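Local coordinates for mandelate racemase / muconate lactonizing enzyme, C-terminal domain protein (Pseudovibrio sp. JE062, PDB 4JHM) that is of unknown function but belongs to the enolase superfamily, joining an N-terminal capping domain to a C-terminal domain of the TIM-barrel type, at residues Leu33-Asn38 with Met55-Asn60; Leu13-Asp18 with Cys65-Leu70; Met301-Thr306 with Phe332-Lys337; Gly100-Ser105 with Ala273-Gly278; Trp26-Glu31 with His167-Tyr172. All coordinates share one frame; numbering follows the deposited sequence.

Contact 1 of 5, residues Leu33-Asn38 with Met55-Asn60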
# COMPACT_ATOMS: atom_id res chain seq x y z
N LEU A 33 -44.87 -0.29 4.78
CA LEU A 33 -44.37 0.66 5.77
C LEU A 33 -45.39 1.75 6.08
O LEU A 33 -45.95 2.37 5.18
CB LEU A 33 -43.08 1.31 5.30
CG LEU A 33 -41.88 0.39 5.06
CD1 LEU A 33 -40.74 1.19 4.45
CD2 LEU A 33 -41.44 -0.30 6.35
N LEU A 34 -45.61 1.97 7.38
CA LEU A 34 -46.43 3.08 7.85
C LEU A 34 -45.54 4.28 8.14
O LEU A 34 -44.64 4.21 8.97
CB LEU A 34 -47.18 2.68 9.13
CG LEU A 34 -48.51 1.92 8.98
CD1 LEU A 34 -48.44 0.85 7.91
CD2 LEU A 34 -48.90 1.32 10.32
N TYR A 35 -45.81 5.38 7.44
CA TYR A 35 -44.98 6.57 7.56
C TYR A 35 -45.45 7.51 8.67
O TYR A 35 -46.62 7.87 8.74
CB TYR A 35 -44.89 7.30 6.21
CG TYR A 35 -43.86 6.65 5.33
CD1 TYR A 35 -44.04 5.37 4.84
CD2 TYR A 35 -42.67 7.30 5.02
CE1 TYR A 35 -43.08 4.76 4.05
CE2 TYR A 35 -41.71 6.70 4.24
CZ TYR A 35 -41.92 5.43 3.75
OH TYR A 35 -40.97 4.83 2.97
N THR A 36 -44.52 7.86 9.55
CA THR A 36 -44.75 8.79 10.64
C THR A 36 -43.82 9.97 10.48
O THR A 36 -42.66 9.80 10.07
CB THR A 36 -44.42 8.15 11.99
OG1 THR A 36 -45.19 6.96 12.17
CG2 THR A 36 -44.71 9.12 13.12
N ASN A 37 -44.31 11.15 10.81
CA ASN A 37 -43.48 12.35 10.83
C ASN A 37 -43.31 12.82 12.27
O ASN A 37 -44.29 12.87 13.02
CB ASN A 37 -44.11 13.45 9.98
CG ASN A 37 -43.14 14.56 9.63
OD1 ASN A 37 -42.02 14.61 10.14
ND2 ASN A 37 -43.57 15.47 8.77
N ASN A 38 -42.08 13.16 12.65
CA ASN A 38 -41.79 13.66 13.99
C ASN A 38 -41.41 15.12 13.93
O ASN A 38 -40.42 15.48 13.30
CB ASN A 38 -40.65 12.86 14.61
CG ASN A 38 -40.94 11.37 14.63
OD1 ASN A 38 -41.78 10.90 15.39
ND2 ASN A 38 -40.24 10.62 13.79
N MSE A 55 -38.34 11.74 9.84
CA MSE A 55 -39.33 10.78 9.41
C MSE A 55 -39.01 9.42 9.93
O MSE A 55 -37.85 9.03 9.98
CB MSE A 55 -39.25 10.80 7.90
CG MSE A 55 -40.47 10.17 7.26
SE MSE A 55 -40.17 10.08 5.32
CE MSE A 55 -38.77 8.70 5.25
N SER A 56 -40.05 8.68 10.33
CA SER A 56 -39.90 7.28 10.69
C SER A 56 -40.71 6.42 9.73
O SER A 56 -41.71 6.87 9.18
CB SER A 56 -40.40 7.03 12.12
OG SER A 56 -39.92 8.01 13.02
N TYR A 57 -40.28 5.18 9.53
CA TYR A 57 -41.05 4.23 8.74
C TYR A 57 -41.04 2.87 9.45
O TYR A 57 -40.01 2.21 9.51
CB TYR A 57 -40.51 4.12 7.31
CG TYR A 57 -39.04 4.41 7.20
CD1 TYR A 57 -38.58 5.71 7.02
CD2 TYR A 57 -38.10 3.39 7.28
CE1 TYR A 57 -37.23 5.98 6.92
CE2 TYR A 57 -36.75 3.66 7.19
CZ TYR A 57 -36.32 4.95 7.01
OH TYR A 57 -34.97 5.22 6.91
N THR A 58 -42.20 2.49 9.98
CA THR A 58 -42.32 1.28 10.79
C THR A 58 -43.40 0.36 10.25
O THR A 58 -44.12 0.73 9.33
CB THR A 58 -42.68 1.65 12.24
OG1 THR A 58 -43.86 2.47 12.24
CG2 THR A 58 -41.53 2.40 12.89
N GLU A 59 -43.50 -0.83 10.82
CA GLU A 59 -44.57 -1.76 10.46
C GLU A 59 -45.61 -1.84 11.58
O GLU A 59 -45.39 -1.35 12.69
CB GLU A 59 -44.00 -3.15 10.19
CG GLU A 59 -43.07 -3.20 8.99
CD GLU A 59 -42.42 -4.56 8.82
OE1 GLU A 59 -42.45 -5.34 9.79
OE2 GLU A 59 -41.87 -4.84 7.73
N ASN A 60 -46.75 -2.46 11.27
CA ASN A 60 -47.81 -2.68 12.26
C ASN A 60 -48.41 -1.39 12.83
O ASN A 60 -49.62 -1.18 12.75
CB ASN A 60 -47.29 -3.56 13.39
CG ASN A 60 -46.58 -4.79 12.89
OD1 ASN A 60 -47.06 -5.48 12.00
ND2 ASN A 60 -45.41 -5.07 13.46
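Tyr-35 and Tyr-57 face each other as a non-hydrogen-bonded pair of an antiparallel hairpin, flanked by the hydrogen-bonded pairs Leu-34/Thr-58 and Thr-36/Ser-56. Each flanking pair exchanges two backbone bonds, among them Leu-34 N to Thr-58 O at 2.7 Å and Ser-56 N to Thr-36 O at 2.9 Å. From CB, on the same face of the sheet as Tyr-57, the Tyr-35 side chain leads to CG, anti to the carbonyl carbon (chi1 -82°), and the ring beyond it meets two neighbours in different ways. At the rim, CD2 lies 3.8 Å from SE of the selenomethionine Met-55, and CE2 lies 3.7 Å from CE of the same residue; the selenium sits in the ring plane, a Met-aromatic contact made at the edge. Further out, CZ lies 4.0 Å from Tyr-57 CB, which covers one face of the ring as a CH-pi contact, while the two tyrosine rings stay oblique at 38°. The tip, OH, is hydrogen-bonded to Trp-26 NE1. On the other side of the sheet, Asn-38 ND2 donates to Ser-56 OG over 2.7 Å, with the oxygen lying in the amide plane; the hydroxyl also bonds to Asp-63 OD2 and the amide to Thr-54 O, so both groups have a second partner. Helix 65-73 packs against this face through Ile-66, whereas Tyr-303 reaches Met-55 and Asn-37 on the tyrosine side. Strand 8-16 continues the sheet beyond 34-44, and along strand 50-58 the second subunit adds Trp-98 and a salt bridge from its Arg-95 to Glu-59.

Contact 2 of 5, residues Leu13-Asp18 with Cys65-Leu70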
# COMPACT_ATOMS: atom_id res chain seq x y z
N LEU A 13 -43.41 18.46 21.10
CA LEU A 13 -43.08 17.30 20.29
C LEU A 13 -44.34 16.71 19.67
O LEU A 13 -45.35 16.59 20.35
CB LEU A 13 -42.37 16.25 21.13
CG LEU A 13 -41.13 16.71 21.88
CD1 LEU A 13 -40.40 15.51 22.47
CD2 LEU A 13 -40.21 17.51 20.97
N TYR A 14 -44.26 16.35 18.40
CA TYR A 14 -45.40 15.75 17.70
C TYR A 14 -44.99 14.53 16.89
O TYR A 14 -43.88 14.44 16.38
CB TYR A 14 -46.06 16.78 16.79
CG TYR A 14 -46.66 17.94 17.52
CD1 TYR A 14 -47.91 17.85 18.10
CD2 TYR A 14 -45.96 19.14 17.65
CE1 TYR A 14 -48.46 18.92 18.78
CE2 TYR A 14 -46.51 20.21 18.32
CZ TYR A 14 -47.76 20.10 18.89
OH TYR A 14 -48.30 21.15 19.57
N ALA A 15 -45.92 13.59 16.79
CA ALA A 15 -45.76 12.43 15.93
C ALA A 15 -47.10 12.20 15.24
O ALA A 15 -48.07 11.76 15.87
CB ALA A 15 -45.35 11.21 16.73
N LEU A 16 -47.16 12.52 13.95
CA LEU A 16 -48.41 12.47 13.21
C LEU A 16 -48.31 11.56 12.00
O LEU A 16 -47.21 11.17 11.59
CB LEU A 16 -48.84 13.88 12.78
CG LEU A 16 -47.79 14.80 12.15
CD1 LEU A 16 -48.45 15.80 11.22
CD2 LEU A 16 -46.98 15.52 13.22
N ALA A 17 -49.46 11.21 11.44
CA ALA A 17 -49.56 10.31 10.30
C ALA A 17 -50.96 10.39 9.69
O ALA A 17 -51.82 11.10 10.21
CB ALA A 17 -49.25 8.88 10.73
N ASP A 18 -51.17 9.68 8.59
CA ASP A 18 -52.46 9.67 7.89
C ASP A 18 -52.87 8.24 7.56
O ASP A 18 -52.25 7.58 6.72
CB ASP A 18 -52.37 10.51 6.61
CG ASP A 18 -53.70 10.62 5.88
OD1 ASP A 18 -54.11 9.64 5.23
OD2 ASP A 18 -54.33 11.70 5.95
N CYS A 65 -41.09 5.58 18.68
CA CYS A 65 -39.67 5.39 19.00
C CYS A 65 -38.90 6.70 19.02
O CYS A 65 -38.19 7.01 19.98
CB CYS A 65 -39.02 4.45 17.98
SG CYS A 65 -37.26 4.15 18.28
N ILE A 66 -39.02 7.47 17.94
CA ILE A 66 -38.36 8.75 17.83
C ILE A 66 -38.91 9.74 18.86
O ILE A 66 -38.17 10.20 19.73
CB ILE A 66 -38.51 9.34 16.41
CG1 ILE A 66 -37.67 8.53 15.42
CG2 ILE A 66 -38.12 10.81 16.38
CD1 ILE A 66 -36.17 8.60 15.66
N ILE A 67 -40.20 10.04 18.80
CA ILE A 67 -40.79 11.03 19.71
C ILE A 67 -40.44 10.74 21.17
O ILE A 67 -40.32 11.67 21.98
CB ILE A 67 -42.32 11.11 19.58
CG1 ILE A 67 -42.83 12.42 20.21
CG2 ILE A 67 -42.98 9.90 20.23
CD1 ILE A 67 -44.25 12.78 19.82
N GLU A 68 -40.28 9.46 21.51
CA GLU A 68 -40.01 9.06 22.88
C GLU A 68 -38.53 9.19 23.21
O GLU A 68 -38.15 9.33 24.37
CB GLU A 68 -40.49 7.62 23.11
CG GLU A 68 -40.94 7.34 24.53
CD GLU A 68 -41.97 8.34 25.05
OE1 GLU A 68 -42.96 8.62 24.35
OE2 GLU A 68 -41.78 8.85 26.17
N SER A 69 -37.70 9.13 22.17
CA SER A 69 -36.28 9.41 22.30
C SER A 69 -36.09 10.91 22.52
O SER A 69 -35.31 11.32 23.37
CB SER A 69 -35.53 8.99 21.04
OG SER A 69 -34.20 9.47 21.05
N LEU A 70 -36.82 11.70 21.75
CA LEU A 70 -36.80 13.15 21.87
C LEU A 70 -37.25 13.60 23.25
O LEU A 70 -36.75 14.59 23.78
CB LEU A 70 -37.70 13.78 20.80
CG LEU A 70 -37.03 14.01 19.45
CD1 LEU A 70 -38.05 14.01 18.32
CD2 LEU A 70 -36.24 15.31 19.47
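Ile-67 reaches from the helix onto the backbone of strand 13-16 and forms the tight part of this apolar contact. Its CG1 is anti to the backbone N (chi1 -163°), and from there CD1 comes down over the peptide between Tyr-14 and Ala-15, 3.5 Å from Tyr-14 C and 3.6 Å from Ala-15 CB. The shaft of the same side chain lies against Leu-13, with Ile-67 CG1 4.0 Å from Leu-13 CB. Three residues further along the helix, Leu-13 and Leu-70 meet obliquely, Leu-13 CD1 touching Leu-70 CB at 3.6 Å. Leu-13, Ala-15, Ile-67 and Leu-70 are all buried, and the side chains that meet are all aliphatic. The other side of the strand is different: Tyr-14 turns away from the helix, is partly exposed, and rests on Ser-369 and Ser-372 of the neighbouring strand. Beyond Ala-15 the chain diverges from the helix toward Asp-18, and the packing fades. The strand and helix segments run antiparallel at 176°, their axes 8.5 Å apart at closest approach. Val-40 of strand 34-44 and Ile-107 of helix 100-119 extend the apolar layer. An antiparallel sheet backed on one face by helices is the alpha+beta architecture of the enolase-type capping domain.

Contact 3 of 5, residues Met301-Thr306 with Phe332-Lys337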
# COMPACT_ATOMS: atom_id res chain seq x y z
N MSE A 301 -36.07 12.74 0.42
CA MSE A 301 -37.36 12.05 0.39
C MSE A 301 -37.99 12.10 1.75
O MSE A 301 -37.41 11.65 2.73
CB MSE A 301 -37.15 10.60 -0.03
CG MSE A 301 -38.00 9.64 0.79
SE MSE A 301 -39.10 8.55 -0.43
CE MSE A 301 -38.16 6.83 -0.23
N GLY A 302 -39.19 12.66 1.82
CA GLY A 302 -39.92 12.77 3.08
C GLY A 302 -40.92 13.91 3.09
O GLY A 302 -41.36 14.36 2.03
N TYR A 303 -41.27 14.37 4.28
CA TYR A 303 -42.26 15.44 4.43
C TYR A 303 -41.61 16.78 4.19
O TYR A 303 -40.39 16.91 4.30
CB TYR A 303 -42.86 15.39 5.83
CG TYR A 303 -43.67 14.15 6.08
CD1 TYR A 303 -45.02 14.10 5.74
CD2 TYR A 303 -43.10 13.03 6.65
CE1 TYR A 303 -45.77 12.96 5.96
CE2 TYR A 303 -43.84 11.88 6.87
CZ TYR A 303 -45.18 11.86 6.53
OH TYR A 303 -45.91 10.73 6.76
N THR A 304 -42.42 17.79 3.87
CA THR A 304 -41.90 19.07 3.39
C THR A 304 -40.78 19.64 4.26
O THR A 304 -39.82 20.21 3.74
CB THR A 304 -43.02 20.12 3.23
OG1 THR A 304 -44.07 19.85 4.16
CG2 THR A 304 -43.58 20.08 1.81
N LEU A 305 -40.89 19.47 5.58
CA LEU A 305 -39.83 19.89 6.48
C LEU A 305 -38.53 19.14 6.20
O LEU A 305 -37.46 19.74 6.11
CB LEU A 305 -40.24 19.70 7.94
CG LEU A 305 -40.86 20.93 8.59
CD1 LEU A 305 -41.46 20.58 9.94
CD2 LEU A 305 -39.82 22.02 8.72
N THR A 306 -38.63 17.82 6.06
CA THR A 306 -37.48 17.02 5.67
C THR A 306 -36.98 17.48 4.30
O THR A 306 -35.78 17.58 4.06
CB THR A 306 -37.82 15.52 5.59
OG1 THR A 306 -37.92 14.98 6.91
CG2 THR A 306 -36.76 14.78 4.81
N PHE A 332 -46.88 13.51 1.49
CA PHE A 332 -45.86 14.16 2.30
C PHE A 332 -46.11 15.66 2.47
O PHE A 332 -45.21 16.41 2.85
CB PHE A 332 -44.48 13.93 1.68
CG PHE A 332 -44.06 12.50 1.68
CD1 PHE A 332 -43.77 11.85 2.87
CD2 PHE A 332 -43.95 11.79 0.49
CE1 PHE A 332 -43.38 10.53 2.88
CE2 PHE A 332 -43.55 10.46 0.50
CZ PHE A 332 -43.27 9.83 1.69
N GLU A 333 -47.33 16.10 2.20
CA GLU A 333 -47.67 17.50 2.41
C GLU A 333 -48.62 17.66 3.61
O GLU A 333 -49.33 18.66 3.72
CB GLU A 333 -48.27 18.10 1.13
CG GLU A 333 -47.28 18.15 -0.03
CD GLU A 333 -47.88 18.71 -1.31
OE1 GLU A 333 -49.12 18.68 -1.45
OE2 GLU A 333 -47.12 19.18 -2.17
N LEU A 334 -48.60 16.69 4.52
CA LEU A 334 -49.44 16.72 5.72
C LEU A 334 -49.37 18.05 6.47
O LEU A 334 -48.29 18.57 6.73
CB LEU A 334 -49.05 15.59 6.68
CG LEU A 334 -49.99 14.38 6.74
CD1 LEU A 334 -49.81 13.48 5.53
CD2 LEU A 334 -49.75 13.60 8.02
N ALA A 335 -50.54 18.58 6.82
CA ALA A 335 -50.64 19.76 7.68
C ALA A 335 -49.66 20.87 7.30
O ALA A 335 -49.19 21.62 8.16
CB ALA A 335 -50.42 19.36 9.13
N SER A 336 -49.35 20.98 6.01
CA SER A 336 -48.40 21.97 5.54
C SER A 336 -49.07 23.04 4.68
O SER A 336 -49.80 22.73 3.74
CB SER A 336 -47.30 21.31 4.72
OG SER A 336 -46.29 22.25 4.41
N LYS A 337 -48.80 24.30 5.01
CA LYS A 337 -49.26 25.42 4.21
C LYS A 337 -48.25 25.73 3.11
O LYS A 337 -48.43 26.68 2.34
CB LYS A 337 -49.45 26.64 5.10
CG LYS A 337 -50.50 26.45 6.18
CD LYS A 337 -50.49 27.61 7.17
CE LYS A 337 -51.68 27.54 8.12
NZ LYS A 337 -51.42 28.27 9.38
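Phe-332 presents its ring edge to the face of Tyr-303 in a T-shaped pair, the planes 78° apart and the ring centroids 5.0 Å from each other. The touching atom is Phe-332 CD1, which stands over the centre of the tyrosine ring, while Leu-334 CD1 approaches the rim of that ring, 4.1 Å from Tyr-303 CE1. Phe-332 CG is anti to its carbonyl carbon (chi1 -65°), which sets it 3.3 Å from Gly-302 O. One face of the Phe-332 ring is covered off-centre by Gly-302 CA, at a residue whose backbone conformation would press a CB against the preceding carbonyl. The backbones are joined beside the rings: Thr-304 N donates to Phe-332 O over 3.3 Å, and the carbonyl points almost straight at the nitrogen although the N-H is bent (138°). In the next shell, Phe-326 makes an edge-to-face pair with Phe-332, and Gln-307 NE2 bonds to Gly-302 O. Tyr-303 also packs on Tyr-35 and Asn-37 of the antiparallel sheet, and both aromatic residues touch Met-55. Tyr-303 occupies the N-cap position of helix 304-316. The partner loop follows strand 323-326, consistent with a place on the side of the barrel that faces the capping domain, at the interface between the two domains of an enolase-type fold.

Contact 4 of 5, residues Gly100-Ser105 with Ala273-Gly278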
# COMPACT_ATOMS: atom_id res chain seq x y z
N GLY A 100 -30.36 8.19 18.72
CA GLY A 100 -29.18 8.64 17.98
C GLY A 100 -29.37 9.93 17.21
O GLY A 100 -30.14 10.80 17.59
N LEU A 101 -28.64 10.04 16.10
CA LEU A 101 -28.58 11.27 15.32
C LEU A 101 -29.91 11.60 14.65
O LEU A 101 -30.27 12.78 14.53
CB LEU A 101 -27.46 11.17 14.27
CG LEU A 101 -26.05 10.96 14.83
CD1 LEU A 101 -25.04 10.67 13.73
CD2 LEU A 101 -25.60 12.17 15.64
N PRO A 102 -30.65 10.58 14.21
CA PRO A 102 -31.99 10.81 13.66
C PRO A 102 -32.90 11.54 14.63
O PRO A 102 -33.62 12.46 14.23
CB PRO A 102 -32.52 9.40 13.41
CG PRO A 102 -31.29 8.58 13.20
CD PRO A 102 -30.24 9.17 14.09
N ALA A 103 -32.87 11.14 15.89
CA ALA A 103 -33.72 11.73 16.91
C ALA A 103 -33.26 13.14 17.29
O ALA A 103 -34.04 13.93 17.82
CB ALA A 103 -33.75 10.84 18.15
N LYS A 104 -32.00 13.46 17.01
CA LYS A 104 -31.43 14.75 17.38
C LYS A 104 -31.43 15.75 16.23
O LYS A 104 -31.35 16.96 16.45
CB LYS A 104 -30.01 14.57 17.90
CG LYS A 104 -29.91 13.69 19.14
CD LYS A 104 -28.48 13.21 19.38
CE LYS A 104 -28.41 12.29 20.59
NZ LYS A 104 -27.03 11.75 20.79
N SER A 105 -31.54 15.25 15.00
CA SER A 105 -31.47 16.09 13.81
C SER A 105 -32.51 17.21 13.79
O SER A 105 -32.20 18.34 13.41
CB SER A 105 -31.58 15.24 12.54
OG SER A 105 -30.43 14.43 12.37
N ALA A 273 -30.17 15.51 6.15
CA ALA A 273 -29.99 16.42 7.26
C ALA A 273 -30.77 15.93 8.47
O ALA A 273 -30.36 16.14 9.61
CB ALA A 273 -30.44 17.82 6.87
N THR A 274 -31.90 15.26 8.22
CA THR A 274 -32.77 14.79 9.29
C THR A 274 -32.32 13.46 9.87
O THR A 274 -33.05 12.83 10.65
CB THR A 274 -34.21 14.60 8.78
OG1 THR A 274 -34.23 13.55 7.80
CG2 THR A 274 -34.73 15.88 8.16
N VAL A 275 -31.11 13.02 9.50
CA VAL A 275 -30.58 11.75 9.98
C VAL A 275 -29.17 11.90 10.55
O VAL A 275 -28.88 11.35 11.62
CB VAL A 275 -30.55 10.69 8.86
CG1 VAL A 275 -29.71 9.50 9.28
CG2 VAL A 275 -31.96 10.23 8.52
N CYS A 276 -28.31 12.63 9.86
CA CYS A 276 -26.89 12.68 10.23
C CYS A 276 -26.56 13.70 11.33
O CYS A 276 -25.40 13.88 11.67
CB CYS A 276 -26.02 12.93 9.00
SG CYS A 276 -26.23 14.54 8.22
N GLY A 277 -27.57 14.37 11.87
CA GLY A 277 -27.35 15.32 12.95
C GLY A 277 -27.80 16.74 12.66
O GLY A 277 -27.44 17.67 13.38
N GLY A 278 -28.57 16.91 11.59
CA GLY A 278 -29.13 18.21 11.25
C GLY A 278 -28.31 19.02 10.26
O GLY A 278 -27.29 18.56 9.75
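With chi1 at -68°, Ser-105 has OG anti to its carbonyl carbon and beside its backbone N, a placement from which the hydroxyl meets both its own helix and the facing loop at Gly-277. It donates to Leu-101 O over 2.7 Å, coming from above that carbonyl's plane, and accepts from Gly-277 N over 2.9 Å with an N-H angle of 134°. One buried hydroxyl thus links a helical carbonyl to a loop amide. Leu-101 lays its CB against Val-275 O, and its CD1 is 3.8 Å from Cys-276 O. Val-275 O also faces Pro-102 N at 3.2 Å, a nitrogen with no hydrogen to give. Outside this polar centre, Pro-102 CG and Val-275 CG1 make a looser apolar touch at 4.3 Å, and Trp-98 of the second subunit packs on both residues. The loop turns at Gly-277 and Gly-278, both at positive phi, where a CB would run into the preceding carbonyl. Thr-54 OG1 secures the loop further by bonding to Thr-274 O. Gly-278 is the N-cap of helix 279-291. The arrangement is an interdomain junction of the enolase-type fold: the beginning of helix 100-119, from the capping domain, rests on the loop leading into a barrel-domain helix.

Contact 5 of 5, residues Trp26-Glu31 with His167-Tyr172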
# COMPACT_ATOMS: atom_id res chain seq x y z
N TRP A 26 -40.34 -0.27 -0.15
CA TRP A 26 -39.32 -0.32 -1.21
C TRP A 26 -38.60 -1.67 -1.27
O TRP A 26 -37.54 -1.78 -1.88
CB TRP A 26 -38.31 0.82 -1.07
CG TRP A 26 -38.28 1.53 0.27
CD1 TRP A 26 -39.05 2.60 0.64
CD2 TRP A 26 -37.42 1.25 1.38
NE1 TRP A 26 -38.74 2.98 1.92
CE2 TRP A 26 -37.74 2.17 2.40
CE3 TRP A 26 -36.41 0.30 1.62
CZ2 TRP A 26 -37.09 2.18 3.64
CZ3 TRP A 26 -35.77 0.31 2.85
CH2 TRP A 26 -36.11 1.24 3.84
N ALA A 27 -39.18 -2.69 -0.64
CA ALA A 27 -38.64 -4.04 -0.72
C ALA A 27 -39.75 -4.98 -1.18
O ALA A 27 -40.93 -4.73 -0.92
CB ALA A 27 -38.11 -4.49 0.63
N ASP A 28 -39.38 -6.05 -1.87
CA ASP A 28 -40.38 -6.96 -2.44
C ASP A 28 -40.95 -7.91 -1.39
O ASP A 28 -40.25 -8.76 -0.86
CB ASP A 28 -39.77 -7.77 -3.58
CG ASP A 28 -40.83 -8.41 -4.46
OD1 ASP A 28 -41.97 -7.91 -4.48
OD2 ASP A 28 -40.51 -9.41 -5.13
N ASN A 29 -42.24 -7.73 -1.11
CA ASN A 29 -42.97 -8.58 -0.17
C ASN A 29 -42.55 -8.41 1.29
O ASN A 29 -42.87 -9.24 2.14
CB ASN A 29 -42.88 -10.05 -0.59
CG ASN A 29 -43.63 -10.33 -1.88
OD1 ASN A 29 -43.04 -10.38 -2.96
ND2 ASN A 29 -44.95 -10.49 -1.78
N GLN A 30 -41.83 -7.33 1.58
CA GLN A 30 -41.64 -6.89 2.96
C GLN A 30 -42.86 -6.07 3.32
O GLN A 30 -43.35 -5.30 2.50
CB GLN A 30 -40.37 -6.06 3.14
CG GLN A 30 -39.14 -6.87 3.54
CD GLN A 30 -38.37 -7.43 2.35
OE1 GLN A 30 -37.16 -7.62 2.42
NE2 GLN A 30 -39.08 -7.68 1.26
N GLU A 31 -43.35 -6.23 4.55
CA GLU A 31 -44.62 -5.64 4.96
C GLU A 31 -44.70 -4.14 4.63
O GLU A 31 -43.68 -3.46 4.58
CB GLU A 31 -44.86 -5.86 6.46
CG GLU A 31 -44.77 -7.31 6.88
CD GLU A 31 -45.55 -8.23 5.96
OE1 GLU A 31 -46.75 -7.97 5.75
OE2 GLU A 31 -44.96 -9.20 5.45
N HIS A 167 -37.68 3.14 -7.71
CA HIS A 167 -37.59 2.15 -6.65
C HIS A 167 -38.10 0.85 -7.23
O HIS A 167 -39.08 0.85 -7.98
CB HIS A 167 -38.37 2.57 -5.40
CG HIS A 167 -37.64 3.54 -4.53
ND1 HIS A 167 -38.00 4.86 -4.42
CD2 HIS A 167 -36.54 3.38 -3.76
CE1 HIS A 167 -37.17 5.48 -3.60
NE2 HIS A 167 -36.27 4.60 -3.18
N CYS A 168 -37.43 -0.24 -6.91
CA CYS A 168 -37.67 -1.50 -7.58
C CYS A 168 -37.94 -2.64 -6.61
O CYS A 168 -38.08 -2.43 -5.40
CB CYS A 168 -36.48 -1.85 -8.48
SG CYS A 168 -34.93 -2.05 -7.58
N TYR A 169 -38.01 -3.85 -7.15
CA TYR A 169 -38.29 -5.03 -6.37
C TYR A 169 -37.11 -5.40 -5.47
O TYR A 169 -37.28 -6.07 -4.46
CB TYR A 169 -38.65 -6.19 -7.30
CG TYR A 169 -39.75 -5.84 -8.28
CD1 TYR A 169 -41.08 -5.92 -7.91
CD2 TYR A 169 -39.45 -5.40 -9.57
CE1 TYR A 169 -42.09 -5.59 -8.79
CE2 TYR A 169 -40.46 -5.06 -10.46
CZ TYR A 169 -41.78 -5.16 -10.07
OH TYR A 169 -42.79 -4.83 -10.94
N CYS A 170 -35.92 -4.93 -5.84
CA CYS A 170 -34.71 -5.26 -5.10
C CYS A 170 -34.45 -6.76 -5.17
O CYS A 170 -33.89 -7.36 -4.24
CB CYS A 170 -34.81 -4.78 -3.66
SG CYS A 170 -35.06 -2.99 -3.55
N VAL A 171 -34.87 -7.36 -6.28
CA VAL A 171 -34.60 -8.75 -6.60
C VAL A 171 -34.06 -8.78 -8.04
O VAL A 171 -34.82 -8.73 -9.01
CB VAL A 171 -35.88 -9.60 -6.49
CG1 VAL A 171 -35.66 -11.01 -7.03
CG2 VAL A 171 -36.36 -9.65 -5.04
N TYR A 172 -32.74 -8.81 -8.16
CA TYR A 172 -32.06 -8.78 -9.45
C TYR A 172 -32.93 -9.27 -10.62
O TYR A 172 -33.08 -8.57 -11.61
CB TYR A 172 -30.76 -9.59 -9.38
CG TYR A 172 -29.97 -9.55 -10.66
CD1 TYR A 172 -29.49 -8.36 -11.17
CD2 TYR A 172 -29.68 -10.72 -11.35
CE1 TYR A 172 -28.76 -8.32 -12.34
CE2 TYR A 172 -28.96 -10.69 -12.53
CZ TYR A 172 -28.50 -9.49 -13.02
OH TYR A 172 -27.78 -9.45 -14.19
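The loop between strands 8-16 and 34-44, which in the enolase superfamily commonly overhangs the mouth of the barrel, here meets the loop after barrel strand 163-167 through Trp-26 and Asp-28 on one side and His-167, Tyr-169 and Cys-170 on the other. Asp-28 is central. Its CG is anti to the backbone N (chi1 -163°), and OD1 comes to the edge of the Tyr-169 ring, 4.1 Å from CD1, with the carboxylate turned 71° from the ring plane. OD2 forms a salt bridge with Lys-174, which gives the carboxylate a charged partner on helix 172-186. The backbone link is modest: Asp-28 N donates weakly to Tyr-169 O over 3.3 Å. At the other end Trp-26 CB lies 4.1 Å from His-167 CD2, and the indole's five-membered ring and the imidazole stay oblique, their centroids 5.8 Å apart. Trp-26 O lies 3.2 Å from Cys-170 SG. The imidazole is engaged outside the pair as well, His-167 ND1 with Thr-140 O. The loop 26-31 thus spans from the antiparallel sheet at Tyr-35, the polar partner of the indole, to the junction of strand 163-167 with helix 172-186, and Cys-96 of the second subunit packs on Trp-26.

How the contacts relate
Contacts 1 and 2, with centres 10 Å apart, both belong to the antiparallel sheet of the capping domain, where strands 8-16 and 34-44 are neighbours and helix 65-73 follows strand 50-58. Contact 3 lies in the barrel domain, its centre 14 Å from that of contact 1, which it touches across the domain boundary. Contacts 4 and 5 each join the two parts of the fold, between segments 168 and 136 residues apart in the chain, and their centres stand 26 Å apart. Contact 1 falls within the chain spanned by either contact 2 or contact 5, whereas contact 5 alternates with both 2 and 4. The capping domain is therefore fastened to the barrel at well-separated places, and all contacts except 3 also touch the second subunit.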